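Local coordinates for RNA silencing suppressor p19 (Tomato bushy stunt virus, PDB 4J39), which suppresses RNA silencing by binding silencing RNAs as a homodimer and selecting them by duplex length, in the manner of a molecular caliper, at the interface of chains A and B. Coordinates in Å, arbitrary orientation; residue numbers count along the deposited sequence, not the author numbering. Chains: chain A/B, RNA silencing suppressor p19.

Contact 1: the interface of chains A and B. Residues chain A 101-103, 107, 110-111, 114; chain B 96-97.
A homodimer interface of strand-edge and helix-face type brings B:Val97 against A:Val101, A:His110, A:Leu111 and A:Met114, helping to join the two p19 core domains into the homodimer that binds RNA. The core of the patch is apolar. A:Leu111 approaches with a single branch: its CG lies anti to the carbonyl carbon (chi1 -53°) and CD1 continues the chain outward, which leaves CD2 directed at the valine, 3.8 Å from CB of B:Val97. The leucine and the valine run antiparallel past one another. The two valines, by contrast, stand flank to flank with parallel side chains, CG1 of A:Val101 to CG2 of B:Val97 being 4.0 Å. CG2 of B:Val97 also lies 4.0 Å from CG of A:Met114, whose bent chain runs across it. As modelled, CG1 of B:Val97 rests 3.9 Å from CB of A:His110, while the imidazole is turned away from it. The branches of B:Val97 are distorted in the model, nearly eclipsed and almost flat at CB, so which methyl meets which group is somewhat doubtful. Beneath the side chains the backbones approach closely: CA of B:Val97 lies 3.7 Å from the carbonyl O of A:Ser102, and the carbonyl O of B:Gly96 faces OG1 of A:Thr107 at 3.9 Å, a loose approach. B:Val97 thus fills the angle between strand 97-104 and helix 108-124 of chain A, and it opens the same strand of chain B, directly after the turn at B:Gly96.

Contact 2: the interface of chains A and B. Residues chain A 97, 99, 118, 121-122, 125; chain B 101, 114.
The peptide group joining A:Glu121 to A:Leu122 presents one flat face to B:Met114; SD and CE of the methionine both lie above this face rather than in its plane, and the opposite face is turned away from chain B. CE of B:Met114 stands 3.6 Å from N of A:Leu122, and SD of B:Met114 lies farther out toward the carbonyl oxygen of A:Glu121, at 3.9 Å. A:Leu125 stands beyond the carbonyl end, its CG 3.6 Å from SD of B:Met114. From the other side A:Ile99 runs perpendicular to the methionine, with CD1 of A:Ile99 3.6 Å from CE of B:Met114. CB of A:Glu121 touches the same methyl, whereas its carboxylate leads away. Bends at chi2 (-55°) and chi3 (-43°) curl the B:Met114 side chain back toward its own backbone, which lays SD and CE flat against the last turns of helix 108-124 of chain A. Nearer its root, CG of B:Met114 lies 4.1 Å from CD1 of A:Leu122. At the strand edge A:Ile99 and B:Val101 form an antiparallel beta bridge. Burying this flexible side chain between strand 97-104 and the end of helix 108-124 probably helps hold helix and sheet together across the dimer, and so may support the shared RNA-binding surface.

Contact 3: the interface of chains A and B. Residues chain A 103-104, 107; chain B 31, 96.
A:Thr107 and B:Gln31 meet at about a right angle at the rim of the dimer of tombusvirus P19 core domains. The methyl CG2 of A:Thr107 points toward the amide of B:Gln31 and is, as modelled, 3.8 Å from NE2 of B:Gln31. The glutamine is extended beyond CG, which carries its amide across to chain A; it is poorly ordered, so the orientation of the amide is doubtful and this touch is probably loose. The two branches of the threonine do different work. With chi1 at 79°, OG1 lies between the backbone N and the carbonyl carbon, turned back to its own chain, where OG1 of A:Thr107 hydrogen-bonds to the carbonyl O of A:Gly104 at 3.0 Å. That bond lies in the carbonyl plane, with a C=O...donor angle of 148°, and holds the hydroxyl branch in place, leaving the methyl to face the partner. Beside the pair, water 1 links the two backbones: N of A:Gly104 donates to it at 2.8 Å along a nearly straight line (169° at H), and the water is 2.6 Å from the carbonyl O of B:Gly96. The carbonyl O of B:Gly96 also approaches CA of A:Gly103 at 3.7 Å, probably eased by the lack of a side chain there.

Contact 1: the interface of chains A and B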
# COMPACT_ATOMS: atom_id res chain seq x y z
N VAL A 101 2.54 1.91 3.08
CA VAL A 101 1.53 2.60 3.75
C VAL A 101 2.23 3.73 4.52
O VAL A 101 3.13 3.46 5.31
CB VAL A 101 0.73 1.69 4.83
CG1 VAL A 101 -0.34 2.47 5.67
CG2 VAL A 101 0.15 0.38 4.25
N SER A 102 1.83 4.97 4.27
CA SER A 102 2.64 6.14 4.76
C SER A 102 1.75 7.25 5.29
O SER A 102 0.60 7.49 4.77
CB SER A 102 3.57 6.68 3.63
OG SER A 102 2.92 6.83 2.41
N GLY A 103 2.25 8.04 6.25
CA GLY A 103 1.63 9.27 6.59
C GLY A 103 2.29 9.84 7.84
O GLY A 103 3.32 9.36 8.22
N THR A 107 -1.04 10.03 12.68
CA THR A 107 -1.95 9.01 12.15
C THR A 107 -1.48 7.56 12.39
O THR A 107 -1.96 6.61 11.79
CB THR A 107 -2.27 9.20 10.61
OG1 THR A 107 -1.13 8.69 9.83
CG2 THR A 107 -2.61 10.66 10.37
N HIS A 110 -3.81 4.41 12.67
CA HIS A 110 -4.47 4.08 11.38
C HIS A 110 -3.43 3.54 10.39
O HIS A 110 -3.74 2.62 9.61
CB HIS A 110 -5.16 5.31 10.78
CG HIS A 110 -6.38 5.79 11.50
ND1 HIS A 110 -7.24 4.95 12.20
CD2 HIS A 110 -6.95 7.01 11.51
CE1 HIS A 110 -8.25 5.67 12.68
NE2 HIS A 110 -8.10 6.92 12.26
N LEU A 111 -2.18 4.06 10.36
CA LEU A 111 -1.18 3.44 9.53
C LEU A 111 -0.96 1.94 9.93
O LEU A 111 -0.87 1.09 9.06
CB LEU A 111 0.15 4.18 9.51
CG LEU A 111 0.11 5.62 9.16
CD1 LEU A 111 1.54 6.26 9.49
CD2 LEU A 111 -0.30 5.82 7.72
N MET A 114 -3.94 -0.21 8.67
CA MET A 114 -3.87 -0.48 7.22
C MET A 114 -2.66 -1.35 6.87
O MET A 114 -2.73 -2.18 5.93
CB MET A 114 -3.83 0.83 6.38
CG MET A 114 -5.06 1.72 6.50
SD MET A 114 -6.59 0.74 6.08
CE MET A 114 -6.18 -0.19 4.69
N GLY B 96 -5.41 11.19 5.75
CA GLY B 96 -4.09 11.21 6.29
C GLY B 96 -3.23 9.99 5.96
O GLY B 96 -2.02 9.94 6.26
N VAL B 97 -3.83 8.94 5.36
CA VAL B 97 -3.09 7.74 5.06
C VAL B 97 -3.03 7.48 3.54
O VAL B 97 -4.06 7.59 2.86
CB VAL B 97 -3.51 6.43 5.88
CG1 VAL B 97 -4.48 6.61 7.17
CG2 VAL B 97 -3.28 5.10 5.20

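Contact 2: the interface of chains A and B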
# COMPACT_ATOMS: atom_id res chain seq x y z
N VAL A 97 5.37 -7.71 -5.92
CA VAL A 97 4.51 -6.61 -5.58
C VAL A 97 4.90 -5.99 -4.23
O VAL A 97 5.15 -6.72 -3.26
CB VAL A 97 2.93 -6.89 -5.66
CG1 VAL A 97 2.44 -8.24 -6.43
CG2 VAL A 97 2.04 -6.09 -4.75
N ILE A 99 3.80 -3.04 -1.41
CA ILE A 99 2.82 -2.18 -0.83
C ILE A 99 3.47 -1.25 0.20
O ILE A 99 4.19 -1.72 1.12
CB ILE A 99 1.65 -2.95 -0.21
CG1 ILE A 99 1.07 -3.92 -1.30
CG2 ILE A 99 0.60 -2.02 0.37
CD1 ILE A 99 -0.15 -4.80 -0.73
N SER A 118 -2.80 -4.88 4.93
CA SER A 118 -2.03 -5.02 3.66
C SER A 118 -1.14 -6.23 3.62
O SER A 118 -1.04 -6.98 2.64
CB SER A 118 -1.12 -3.78 3.51
OG SER A 118 -1.84 -2.58 3.26
N GLU A 121 -3.18 -9.47 3.23
CA GLU A 121 -3.76 -9.70 1.88
C GLU A 121 -2.68 -10.04 0.89
O GLU A 121 -2.85 -10.92 0.04
CB GLU A 121 -4.57 -8.46 1.47
CG GLU A 121 -5.71 -8.13 2.57
CD GLU A 121 -7.24 -8.33 2.22
OE1 GLU A 121 -7.75 -7.78 1.19
OE2 GLU A 121 -7.89 -9.00 3.06
N LEU A 122 -1.50 -9.39 1.02
CA LEU A 122 -0.41 -9.73 0.12
C LEU A 122 0.12 -11.14 0.27
O LEU A 122 0.39 -11.88 -0.70
CB LEU A 122 0.77 -8.69 0.32
CG LEU A 122 1.89 -8.85 -0.64
CD1 LEU A 122 1.50 -8.88 -2.19
CD2 LEU A 122 3.02 -7.73 -0.40
N LEU A 125 -2.35 -13.72 -1.22
CA LEU A 125 -2.79 -13.54 -2.60
C LEU A 125 -2.60 -14.86 -3.34
O LEU A 125 -1.55 -15.48 -3.24
CB LEU A 125 -1.94 -12.49 -3.29
CG LEU A 125 -2.46 -11.40 -4.27
CD1 LEU A 125 -1.26 -11.12 -5.27
CD2 LEU A 125 -3.90 -11.64 -4.90
N VAL B 101 0.78 0.74 -4.29
CA VAL B 101 1.00 -0.57 -4.68
C VAL B 101 1.79 -0.52 -5.98
O VAL B 101 1.34 0.12 -6.94
CB VAL B 101 -0.37 -1.40 -4.96
CG1 VAL B 101 -0.15 -2.86 -5.49
CG2 VAL B 101 -1.38 -1.37 -3.80
N MET B 114 -4.26 -6.35 -5.68
CA MET B 114 -3.90 -5.74 -4.39
C MET B 114 -4.38 -4.29 -4.30
O MET B 114 -4.76 -3.81 -3.19
CB MET B 114 -2.37 -5.79 -4.12
CG MET B 114 -1.77 -7.19 -4.00
SD MET B 114 -2.68 -8.16 -2.70
CE MET B 114 -2.89 -7.07 -1.38

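Contact 3: the interface of chains A and B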
# COMPACT_ATOMS: atom_id res chain seq x y z
N GLY A 103 2.25 8.04 6.25
CA GLY A 103 1.63 9.27 6.59
C GLY A 103 2.29 9.84 7.84
O GLY A 103 3.32 9.36 8.22
N GLY A 104 1.73 10.88 8.44
CA GLY A 104 2.38 11.53 9.58
C GLY A 104 2.21 10.76 10.88
O GLY A 104 1.28 9.97 11.01
N THR A 107 -1.04 10.03 12.68
CA THR A 107 -1.95 9.01 12.15
C THR A 107 -1.48 7.56 12.39
O THR A 107 -1.96 6.61 11.79
CB THR A 107 -2.27 9.20 10.61
OG1 THR A 107 -1.13 8.69 9.83
CG2 THR A 107 -2.61 10.66 10.37
N GLN B 31 -9.87 16.86 8.83
CA GLN B 31 -9.15 15.86 7.97
C GLN B 31 -9.87 14.50 7.84
O GLN B 31 -9.71 13.83 6.82
CB GLN B 31 -7.68 15.60 8.47
CG GLN B 31 -7.17 14.08 8.35
CD GLN B 31 -5.73 13.83 8.82
OE1 GLN B 31 -4.77 14.30 8.19
NE2 GLN B 31 -5.58 13.07 9.91
N GLY B 96 -5.41 11.19 5.75
CA GLY B 96 -4.09 11.21 6.29
C GLY B 96 -3.23 9.99 5.96
O GLY B 96 -2.02 9.94 6.26
O HOH W 1 -0.60 11.92 7.24

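Contacts 1 and 3 adjoin, their C-alpha centres about 6 Å apart, and share A:Gly103, A:Thr107 and B:Gly96; the water-linked rim continues the apolar patch. Contact 2 lies farther along the seam, its C-alpha centre about 15 Å from that of contact 1 and 21 Å from that of contact 3. Strand 97-104 takes part in all three, and helix 108-124 in contacts 1 and 2. By the two-fold symmetry, residues 97, 101 and 114 occur in contacts 1 and 2 with chain roles exchanged. Each contact recurs, which probably spreads the grip along the seam and may help set the subunits for RNA.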